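PDB 6MVF: beta-galactosidase/beta-glucuronidase from Faecalibacterium prausnitzii L2-6, which binds flavin mononucleotide and, as a glycoside hydrolase of family 2, probably cleaves beta-glucuronides. Local coordinates for residues F343-D348 against Y386-I391; W246-P251 against G351-A356; V299-D304 against Y337-D342. All blocks are in the same frame, centred on the assembly; numbering follows the deposited sequence.

Interaction 1. Residues F343-D348 against Y386-I391. With FMN (flavin mononucleotide), chain G.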
loop_
_atom_site.group_PDB
_atom_site.type_symbol
_atom_site.label_atom_id
_atom_site.label_comp_id
_atom_site.label_asym_id
_atom_site.label_seq_id
_atom_site.Cartn_x
_atom_site.Cartn_y
_atom_site.Cartn_z
ATOM N N PHE A 343 -11.456 13.760 13.558
ATOM C CA PHE A 343 -11.354 15.132 13.068
ATOM C C PHE A 343 -10.446 15.977 13.951
ATOM O O PHE A 343 -9.718 16.831 13.432
ATOM C CB PHE A 343 -12.725 15.807 12.908
ATOM C CG PHE A 343 -12.664 17.068 12.062
ATOM C CD1 PHE A 343 -12.819 17.003 10.677
ATOM C CD2 PHE A 343 -12.377 18.302 12.633
ATOM C CE1 PHE A 343 -12.722 18.148 9.880
ATOM C CE2 PHE A 343 -12.287 19.455 11.833
ATOM C CZ PHE A 343 -12.455 19.371 10.455
ATOM N N TYR A 344 -10.457 15.757 15.275
ATOM C CA TYR A 344 -9.483 16.447 16.118
ATOM C C TYR A 344 -8.068 16.053 15.729
ATOM O O TYR A 344 -7.195 16.917 15.600
ATOM C CB TYR A 344 -9.726 16.176 17.601
ATOM C CG TYR A 344 -11.032 16.741 18.123
ATOM C CD1 TYR A 344 -11.320 18.095 18.022
ATOM C CD2 TYR A 344 -11.987 15.909 18.696
ATOM C CE1 TYR A 344 -12.524 18.602 18.476
ATOM C CE2 TYR A 344 -13.189 16.401 19.147
ATOM C CZ TYR A 344 -13.458 17.750 19.040
ATOM O OH TYR A 344 -14.661 18.233 19.493
ATOM N N ASP A 345 -7.837 14.758 15.481
ATOM C CA ASP A 345 -6.544 14.309 14.968
ATOM C C ASP A 345 -6.150 15.062 13.694
ATOM O O ASP A 345 -5.041 15.608 13.597
ATOM C CB ASP A 345 -6.587 12.803 14.707
ATOM C CG ASP A 345 -6.590 11.973 15.990
ATOM O OD1 ASP A 345 -6.111 12.485 17.033
ATOM O OD2 ASP A 345 -7.059 10.799 15.943
ATOM N N ALA A 346 -7.059 15.107 12.707
ATOM C CA ALA A 346 -6.809 15.870 11.488
ATOM C C ALA A 346 -6.498 17.339 11.771
ATOM O O ALA A 346 -5.684 17.944 11.066
ATOM C CB ALA A 346 -7.998 15.775 10.543
ATOM N N CYS A 347 -7.114 17.930 12.795
ATOM C CA CYS A 347 -6.804 19.322 13.127
ATOM C C CYS A 347 -5.418 19.472 13.749
ATOM O O CYS A 347 -4.681 20.413 13.423
ATOM C CB CYS A 347 -7.876 19.875 14.060
ATOM S SG CYS A 347 -9.398 20.148 13.170
ATOM N N ASP A 348 -5.067 18.583 14.679
ATOM C CA ASP A 348 -3.722 18.570 15.235
ATOM C C ASP A 348 -2.675 18.451 14.132
ATOM O O ASP A 348 -1.619 19.100 14.182
ATOM C CB ASP A 348 -3.566 17.400 16.223
ATOM C CG ASP A 348 -4.518 17.480 17.446
ATOM O OD1 ASP A 348 -4.918 18.582 17.886
ATOM O OD2 ASP A 348 -4.848 16.409 17.997
ATOM N N TYR A 386 -8.470 16.458 26.060
ATOM C CA TYR A 386 -7.509 17.317 26.743
ATOM C C TYR A 386 -6.152 17.374 26.038
ATOM O O TYR A 386 -5.469 18.399 26.113
ATOM C CB TYR A 386 -7.327 16.851 28.186
ATOM C CG TYR A 386 -6.416 17.765 28.974
ATOM C CD1 TYR A 386 -5.056 17.493 29.092
ATOM C CD2 TYR A 386 -6.913 18.914 29.580
ATOM C CE1 TYR A 386 -4.222 18.338 29.808
ATOM C CE2 TYR A 386 -6.094 19.759 30.292
ATOM C CZ TYR A 386 -4.750 19.470 30.411
ATOM O OH TYR A 386 -3.933 20.318 31.128
ATOM N N ASN A 387 -5.731 16.303 25.356
ATOM C CA ASN A 387 -4.373 16.296 24.823
ATOM C C ASN A 387 -4.233 16.904 23.429
ATOM O O ASN A 387 -3.099 17.086 22.976
ATOM C CB ASN A 387 -3.825 14.878 24.834
ATOM C CG ASN A 387 -3.756 14.313 26.236
ATOM O OD1 ASN A 387 -3.531 15.055 27.210
ATOM N ND2 ASN A 387 -3.981 12.994 26.359
ATOM N N HIS A 388 -5.334 17.261 22.762
ATOM C CA HIS A 388 -5.272 17.810 21.413
ATOM C C HIS A 388 -4.699 19.222 21.395
ATOM O O HIS A 388 -5.325 20.133 21.953
ATOM C CB HIS A 388 -6.656 17.835 20.811
ATOM C CG HIS A 388 -7.253 16.483 20.608
ATOM N ND1 HIS A 388 -6.790 15.602 19.651
ATOM C CD2 HIS A 388 -8.299 15.872 21.212
ATOM C CE1 HIS A 388 -7.524 14.505 19.678
ATOM N NE2 HIS A 388 -8.438 14.638 20.625
ATOM N N PRO A 389 -3.541 19.467 20.758
ATOM C CA PRO A 389 -3.025 20.848 20.716
ATOM C C PRO A 389 -3.879 21.776 19.868
ATOM O O PRO A 389 -3.828 22.998 20.072
ATOM C CB PRO A 389 -1.611 20.689 20.136
ATOM C CG PRO A 389 -1.650 19.413 19.352
ATOM C CD PRO A 389 -2.626 18.516 20.089
ATOM N N SER A 390 -4.679 21.234 18.945
ATOM C CA SER A 390 -5.465 22.097 18.073
ATOM C C SER A 390 -6.590 22.785 18.843
ATOM O O SER A 390 -7.049 23.855 18.438
ATOM C CB SER A 390 -6.025 21.298 16.884
ATOM O OG SER A 390 -7.013 20.352 17.301
ATOM N N ILE A 391 -7.053 22.196 19.939
ATOM C CA ILE A 391 -8.167 22.779 20.683
ATOM C C ILE A 391 -7.639 23.928 21.532
ATOM O O ILE A 391 -6.815 23.725 22.429
ATOM C CB ILE A 391 -8.885 21.723 21.545
ATOM C CG1 ILE A 391 -9.436 20.613 20.640
ATOM C CG2 ILE A 391 -9.993 22.383 22.383
ATOM C CD1 ILE A 391 -10.226 19.526 21.344
HETATM N N1 FMN G . -8.860 10.382 37.153
HETATM C C2 FMN G . -8.846 9.072 36.894
HETATM O O2 FMN G . -8.998 8.240 37.790
HETATM N N3 FMN G . -8.691 8.586 35.682
HETATM C C4 FMN G . -8.520 9.335 34.637
HETATM O O4 FMN G . -8.378 8.876 33.516
HETATM C C4A FMN G . -8.506 10.743 34.840
HETATM N N5 FMN G . -8.350 11.499 33.791
HETATM C C5A FMN G . -8.329 12.811 33.902
HETATM C C6 FMN G . -8.155 13.574 32.777
HETATM C C7 FMN G . -8.122 14.919 32.869
HETATM C C7M FMN G . -7.938 15.734 31.649
HETATM C C8 FMN G . -8.298 15.554 34.169
HETATM C C8M FMN G . -8.284 17.038 34.276
HETATM C C9 FMN G . -8.471 14.782 35.296
HETATM C C9A FMN G . -8.486 13.423 35.216
HETATM N N10 FMN G . -8.691 12.644 36.344
HETATM C C10 FMN G . -8.695 11.260 36.179
HETATM C "C1'" FMN G . -8.800 13.349 37.614
HETATM C "C2'" FMN G . -10.059 13.350 38.447
HETATM O "O2'" FMN G . -10.761 14.438 37.903
HETATM C "C3'" FMN G . -9.814 13.707 39.897
HETATM O "O3'" FMN G . -8.453 13.501 40.209
HETATM C "C4'" FMN G . -10.577 12.861 40.892
HETATM O "O4'" FMN G . -10.488 11.524 40.426
HETATM C "C5'" FMN G . -12.027 13.293 41.111
HETATM O "O5'" FMN G . -12.921 12.530 40.319
HETATM P P FMN G . -14.428 12.935 40.047
HETATM O O1P FMN G . -15.077 11.615 39.915
HETATM O O2P FMN G . -14.834 13.750 41.240
HETATM O O3P FMN G . -14.514 13.758 38.807
#
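Helix 341-350 comes nearest the loop that leads from helix 368-385 into strand 391-398 at D348 and S390, whose CA atoms are 4.9 Å apart; here the loop makes a type I turn from H388 to I391. The carboxylate of D348 faces this turn and takes three hydrogen bonds from it. D348 OD2 offers its syn lone pair to H388 ND1 at 2.7 Å, the N-H pointing almost straight at it (167°) and OD2 lying close to the imidazole plane. D348 OD1 has two donors: the backbone N of S390 arrives nearly in line with the C-O bond at 2.9 Å, while S390 OG reaches D348 OD1 at 2.8 Å from 44° above the carboxylate plane. A chi1 of 68° folds the S390 hydroxyl back between N and C of its own residue, which lets OG and N donate to one oxygen. P389 CD rests against the carboxylate as well. In the TIM barrel this ties a helix of the outer layer to the loop entering one of the inner parallel strands. The other ring nitrogen of H388, NE2, bonds to Q341 OE1, which fixes the rotation of the imidazole; a doubly protonated ring would be consistent with these two bonds, and D345, its OD1 at the ring edge near CE1, would favour the charge. Y344 CB makes a CH-pi contact over one face of H388, 3.5 Å from the ring centroid. Y344 in turn receives I391 CD1 over a face of its phenol ring, 4.1 Å from that centroid, and its OH bonds to H339 N. At the far end of the loop Y386 turns away from the helix toward the flavin: its CG is 3.7 Å from methyl C7M of FMN.

Interaction 2. Residues W246-P251 against G351-A356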
loop_
_atom_site.group_PDB
_atom_site.type_symbol
_atom_site.label_atom_id
_atom_site.label_comp_id
_atom_site.label_asym_id
_atom_site.label_seq_id
_atom_site.Cartn_x
_atom_site.Cartn_y
_atom_site.Cartn_z
ATOM N N TRP A 246 4.213 24.062 18.043
ATOM C CA TRP A 246 3.020 23.817 17.235
ATOM C C TRP A 246 2.344 25.142 16.851
ATOM O O TRP A 246 2.124 26.008 17.706
ATOM C CB TRP A 246 2.043 22.926 18.015
ATOM C CG TRP A 246 0.832 22.508 17.222
ATOM C CD1 TRP A 246 0.674 21.344 16.531
ATOM C CD2 TRP A 246 -0.375 23.259 17.018
ATOM N NE1 TRP A 246 -0.554 21.315 15.917
ATOM C CE2 TRP A 246 -1.215 22.483 16.197
ATOM C CE3 TRP A 246 -0.828 24.510 17.452
ATOM C CZ2 TRP A 246 -2.486 22.918 15.801
ATOM C CZ3 TRP A 246 -2.082 24.933 17.066
ATOM C CH2 TRP A 246 -2.898 24.141 16.244
ATOM N N SER A 247 2.007 25.295 15.567
ATOM C CA SER A 247 1.129 26.384 15.131
ATOM C C SER A 247 0.319 25.899 13.937
ATOM O O SER A 247 0.561 24.815 13.413
ATOM C CB SER A 247 1.913 27.656 14.781
ATOM O OG SER A 247 2.555 27.536 13.522
ATOM N N MET A 248 -0.670 26.700 13.522
ATOM C CA MET A 248 -1.494 26.329 12.364
ATOM C C MET A 248 -0.661 26.217 11.094
ATOM O O MET A 248 -0.926 25.348 10.255
ATOM C CB MET A 248 -2.641 27.330 12.150
ATOM C CG MET A 248 -3.667 27.331 13.281
ATOM S SD MET A 248 -3.146 28.296 14.729
ATOM C CE MET A 248 -3.283 29.952 14.022
ATOM N N ASP A 249 0.362 27.061 10.948
ATOM C CA ASP A 249 1.237 26.980 9.786
ATOM C C ASP A 249 2.262 25.840 9.878
ATOM O O ASP A 249 2.604 25.240 8.851
ATOM C CB ASP A 249 1.931 28.323 9.582
ATOM C CG ASP A 249 1.047 29.316 8.854
ATOM O OD1 ASP A 249 0.085 28.874 8.161
ATOM O OD2 ASP A 249 1.307 30.534 8.976
ATOM N N GLU A 250 2.764 25.531 11.087
ATOM C CA GLU A 250 3.719 24.443 11.332
ATOM C C GLU A 250 3.219 23.581 12.485
ATOM O O GLU A 250 3.642 23.757 13.635
ATOM C CB GLU A 250 5.106 24.982 11.678
ATOM C CG GLU A 250 5.895 25.594 10.532
ATOM C CD GLU A 250 7.369 25.834 10.916
ATOM O OE1 GLU A 250 8.154 24.842 10.992
ATOM O OE2 GLU A 250 7.731 27.015 11.167
ATOM N N PRO A 251 2.316 22.654 12.224
ATOM C CA PRO A 251 1.745 21.861 13.336
ATOM C C PRO A 251 2.653 20.729 13.806
ATOM O O PRO A 251 2.324 19.543 13.692
ATOM C CB PRO A 251 0.441 21.340 12.722
ATOM C CG PRO A 251 0.811 21.176 11.270
ATOM C CD PRO A 251 1.615 22.397 10.958
ATOM N N GLY A 351 -3.075 21.477 11.361
ATOM C CA GLY A 351 -2.908 22.782 11.970
ATOM C C GLY A 351 -4.073 23.736 11.784
ATOM O O GLY A 351 -4.098 24.520 10.827
ATOM N N PHE A 352 -5.051 23.653 12.692
ATOM C CA PHE A 352 -6.145 24.608 12.815
ATOM C C PHE A 352 -6.354 24.910 14.287
ATOM O O PHE A 352 -6.298 23.999 15.120
ATOM C CB PHE A 352 -7.493 24.088 12.276
ATOM C CG PHE A 352 -7.488 23.730 10.839
ATOM C CD1 PHE A 352 -7.548 24.712 9.864
ATOM C CD2 PHE A 352 -7.496 22.404 10.450
ATOM C CE1 PHE A 352 -7.574 24.379 8.507
ATOM C CE2 PHE A 352 -7.529 22.061 9.099
ATOM C CZ PHE A 352 -7.564 23.049 8.125
ATOM N N ALA A 353 -6.652 26.172 14.594
ATOM C CA ALA A 353 -7.127 26.554 15.920
ATOM C C ALA A 353 -8.582 26.110 16.074
ATOM O O ALA A 353 -9.442 26.569 15.321
ATOM C CB ALA A 353 -6.988 28.072 16.098
ATOM N N VAL A 354 -8.869 25.220 17.027
ATOM C CA VAL A 354 -10.185 24.586 17.141
ATOM C C VAL A 354 -10.953 25.140 18.339
ATOM O O VAL A 354 -10.416 25.235 19.450
ATOM C CB VAL A 354 -10.077 23.060 17.258
ATOM C CG1 VAL A 354 -11.445 22.459 17.622
ATOM C CG2 VAL A 354 -9.546 22.468 15.965
ATOM N N TRP A 355 -12.219 25.488 18.103
ATOM C CA TRP A 355 -13.209 25.788 19.133
ATOM C C TRP A 355 -14.097 24.543 19.276
ATOM O O TRP A 355 -14.819 24.173 18.341
ATOM C CB TRP A 355 -13.974 27.063 18.745
ATOM C CG TRP A 355 -15.380 27.358 19.346
ATOM C CD1 TRP A 355 -16.308 26.462 19.832
ATOM C CD2 TRP A 355 -15.995 28.653 19.470
ATOM N NE1 TRP A 355 -17.436 27.116 20.251
ATOM C CE2 TRP A 355 -17.279 28.459 20.040
ATOM C CE3 TRP A 355 -15.589 29.962 19.147
ATOM C CZ2 TRP A 355 -18.157 29.522 20.307
ATOM C CZ3 TRP A 355 -16.465 31.019 19.408
ATOM C CH2 TRP A 355 -17.732 30.787 19.990
ATOM N N ALA A 356 -14.015 23.876 20.428
ATOM C CA ALA A 356 -14.838 22.708 20.721
ATOM C C ALA A 356 -15.925 23.073 21.729
ATOM O O ALA A 356 -15.684 23.867 22.647
ATOM C CB ALA A 356 -13.991 21.551 21.259
#
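The backbone oxygens of M248 and G351 approach to 3.3 Å, M248 O to G351 O, and both reach K325 NZ through weak hydrogen bonds; as two acceptors they cannot bond to each other, and the lysine gives them a common partner. The same K325 makes a cation-pi contact with the ring of F352. Loop 246-251, which follows strand 236-240 and precedes strand 254-262, meets the TIM barrel where helix 341-350 ends and strand 353-357 begins. G351 is the turning point, leaving the helix with a positive phi of 82°; P251 CB packs on G351 CA at 3.7 Å. In W246, CG anti to the backbone N (chi1 -175°) turns the indole's edge, at CH2, to F352 O at 3.6 Å. M248 CG lies 3.5 Å from A353 N, and the bend at chi2 (81°) brings M248 SD to 4.1 Å from A353 CB. Within the loop an ST motif, E250 N to S247 OG at 3.2 Å, holds the bend. With no direct hydrogen bond between them, 246-251 and 351-356 meet by packing; the weak bonds of K325 probably ease the close approach of two acceptors, and W246 NE1 is anchored on D348 O just before G351.

Interaction 3. Residues V299-D304 against Y337-D342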
loop_
_atom_site.group_PDB
_atom_site.type_symbol
_atom_site.label_atom_id
_atom_site.label_comp_id
_atom_site.label_asym_id
_atom_site.label_seq_id
_atom_site.Cartn_x
_atom_site.Cartn_y
_atom_site.Cartn_z
ATOM N N VAL A 299 -13.958 28.848 9.648
ATOM C CA VAL A 299 -15.258 28.289 9.295
ATOM C C VAL A 299 -15.736 27.401 10.437
ATOM O O VAL A 299 -14.974 27.020 11.324
ATOM C CB VAL A 299 -15.192 27.486 7.958
ATOM C CG1 VAL A 299 -14.636 28.331 6.840
ATOM C CG2 VAL A 299 -14.326 26.258 8.102
ATOM N N SER A 300 -17.021 27.082 10.412
ATOM C CA SER A 300 -17.597 26.027 11.228
ATOM C C SER A 300 -17.819 24.808 10.353
ATOM O O SER A 300 -17.838 24.908 9.123
ATOM C CB SER A 300 -18.912 26.479 11.860
ATOM O OG SER A 300 -18.674 27.546 12.779
ATOM N N ARG A 301 -17.983 23.650 10.998
ATOM C CA ARG A 301 -18.106 22.381 10.285
ATOM C C ARG A 301 -19.017 21.458 11.073
ATOM O O ARG A 301 -18.741 21.178 12.241
ATOM C CB ARG A 301 -16.720 21.739 10.087
ATOM C CG ARG A 301 -16.696 20.431 9.285
ATOM C CD ARG A 301 -16.382 19.210 10.157
ATOM N NE ARG A 301 -16.409 17.970 9.381
ATOM C CZ ARG A 301 -16.235 16.746 9.888
ATOM N NH1 ARG A 301 -16.021 16.573 11.191
ATOM N NH2 ARG A 301 -16.254 15.686 9.086
ATOM N N HIS A 302 -20.097 20.994 10.443
ATOM C CA HIS A 302 -20.949 19.944 10.990
ATOM C C HIS A 302 -20.413 18.567 10.561
ATOM O O HIS A 302 -19.534 18.470 9.699
ATOM C CB HIS A 302 -22.390 20.154 10.533
ATOM C CG HIS A 302 -23.248 20.852 11.538
ATOM N ND1 HIS A 302 -23.428 20.375 12.817
ATOM C CD2 HIS A 302 -23.995 21.977 11.445
ATOM C CE1 HIS A 302 -24.233 21.188 13.478
ATOM N NE2 HIS A 302 -24.601 22.163 12.665
ATOM N N GLN A 303 -20.938 17.485 11.175
ATOM C CA GLN A 303 -20.330 16.160 11.008
ATOM C C GLN A 303 -21.124 15.207 10.088
ATOM O O GLN A 303 -21.089 13.986 10.261
ATOM C CB GLN A 303 -20.089 15.519 12.375
ATOM C CG GLN A 303 -21.314 15.001 13.068
ATOM C CD GLN A 303 -20.994 14.332 14.403
ATOM O OE1 GLN A 303 -19.843 14.029 14.698
ATOM N NE2 GLN A 303 -22.027 14.099 15.213
ATOM N N ASP A 304 -21.790 15.722 9.062
ATOM C CA ASP A 304 -22.610 14.876 8.214
ATOM C C ASP A 304 -22.160 14.993 6.762
ATOM O O ASP A 304 -21.369 15.865 6.403
ATOM C CB ASP A 304 -24.109 15.212 8.374
ATOM C CG ASP A 304 -24.466 16.666 7.992
ATOM O OD1 ASP A 304 -23.566 17.490 7.709
ATOM O OD2 ASP A 304 -25.675 16.982 7.975
ATOM N N TYR A 337 -21.141 20.241 19.102
ATOM C CA TYR A 337 -21.049 19.042 19.927
ATOM C C TYR A 337 -19.616 18.546 19.823
ATOM O O TYR A 337 -18.784 19.143 19.134
ATOM C CB TYR A 337 -22.062 17.992 19.466
ATOM C CG TYR A 337 -22.190 17.994 17.966
ATOM C CD1 TYR A 337 -21.200 17.417 17.164
ATOM C CD2 TYR A 337 -23.270 18.599 17.345
ATOM C CE1 TYR A 337 -21.302 17.431 15.780
ATOM C CE2 TYR A 337 -23.380 18.628 15.957
ATOM C CZ TYR A 337 -22.396 18.042 15.174
ATOM O OH TYR A 337 -22.498 18.065 13.793
ATOM N N GLN A 338 -19.325 17.462 20.522
ATOM C CA GLN A 338 -18.017 16.837 20.405
ATOM C C GLN A 338 -17.912 16.127 19.056
ATOM O O GLN A 338 -18.851 15.448 18.627
ATOM C CB GLN A 338 -17.806 15.866 21.561
ATOM C CG GLN A 338 -16.587 15.012 21.455
ATOM C CD GLN A 338 -16.329 14.278 22.749
ATOM O OE1 GLN A 338 -16.692 14.752 23.826
ATOM N NE2 GLN A 338 -15.713 13.110 22.654
ATOM N N HIS A 339 -16.800 16.335 18.354
ATOM C CA HIS A 339 -16.625 15.695 17.060
ATOM C C HIS A 339 -15.838 14.381 17.198
ATOM O O HIS A 339 -15.553 13.892 18.298
ATOM C CB HIS A 339 -15.961 16.664 16.080
ATOM C CG HIS A 339 -16.921 17.601 15.411
ATOM N ND1 HIS A 339 -17.108 17.626 14.045
ATOM C CD2 HIS A 339 -17.753 18.541 15.919
ATOM C CE1 HIS A 339 -18.008 18.544 13.743
ATOM N NE2 HIS A 339 -18.415 19.111 14.861
ATOM N N SER A 340 -15.519 13.778 16.054
ATOM C CA SER A 340 -14.776 12.525 16.044
ATOM C C SER A 340 -13.324 12.743 16.453
ATOM O O SER A 340 -12.695 13.742 16.088
ATOM C CB SER A 340 -14.823 11.917 14.650
ATOM O OG SER A 340 -13.846 10.902 14.506
ATOM N N GLN A 341 -12.771 11.785 17.193
ATOM C CA GLN A 341 -11.332 11.812 17.413
ATOM C C GLN A 341 -10.586 11.959 16.093
ATOM O O GLN A 341 -9.603 12.703 16.007
ATOM C CB GLN A 341 -10.889 10.569 18.171
ATOM C CG GLN A 341 -11.251 10.611 19.668
ATOM C CD GLN A 341 -10.915 11.949 20.296
ATOM O OE1 GLN A 341 -9.749 12.352 20.334
ATOM N NE2 GLN A 341 -11.948 12.669 20.756
ATOM N N ASP A 342 -11.091 11.332 15.033
ATOM C CA ASP A 342 -10.477 11.508 13.720
ATOM C C ASP A 342 -10.389 12.980 13.333
ATOM O O ASP A 342 -9.346 13.431 12.827
ATOM C CB ASP A 342 -11.245 10.722 12.650
ATOM C CG ASP A 342 -11.109 9.198 12.809
ATOM O OD1 ASP A 342 -10.223 8.729 13.574
ATOM O OD2 ASP A 342 -11.907 8.470 12.163
HETATM O O HOH W 1 -17.049 14.640 13.733
#
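The backbones of 299-304 and 337-342 stay well apart, 7.1 Å between the CA atoms of Q303 and H339 at their nearest, so side chains bridge the gap. Both segments lie on the TIM barrel: 299-304 runs off the C-terminal end of strand 292-300. Segment 337-342 connects the neighbouring parallel strand 331-334 to helix 341-350. Loops at this end of the strands are where glycoside hydrolases of this fold generally place their active sites. Y337 carries much of the contact through its hydroxyl. Y337 OH and H302 ND1 share a hydrogen bond of 2.7 Å at the edge of the imidazole, and Y337 OH accepts from Q303 N at 3.1 Å. Q303 lies obliquely across the same phenol: from a chi1 of 75° its extended chain brings CD to 3.4 Å from Y337 CE1, the amide and ring planes 34° apart. Its OE1 is also bonded by R161. H339 packs its CE1 against R301 O at 3.1 Å. The imidazole gives NE2 to A335 O, and H339 ND1 accepts a weak bond from R301 NH1, which lies near the plane of the ring. Through its other terminal nitrogen, NH2, R301 makes a salt bridge to D320 and a hydrogen bond to H317. A water ties the pieces together: it donates to Q303 OE1 at 3.0 Å, accepts from S340 N at 2.9 Å, and has a weak, longer link to R301 NH1. S340 is itself the N-cap of helix 341-350, its OG accepting from D342 N at 2.8 Å.

Overall arrangement
Helix 341-350 runs from interaction 3 through interaction 1, and the chain leaving it enters interaction 2. Interactions 1 and 2 have centres about 8 Å apart and are joined by probable hydrogen bonds, S390 O to V354 N at 2.7 Å and D348 O to W246 NE1 at 3.0 Å. Interactions 1 and 3, centres about 12 Å apart, are joined by H388 NE2 to Q341 OE1 at 2.7 Å and Y344 OH to H339 N at 3.1 Å. Interactions 2 and 3 do not touch; their nearest atoms are about 6 Å apart. FMN borders interaction 1 at Y386, whereas in interaction 3 the side chain of Q338 is about 12 Å from the flavin.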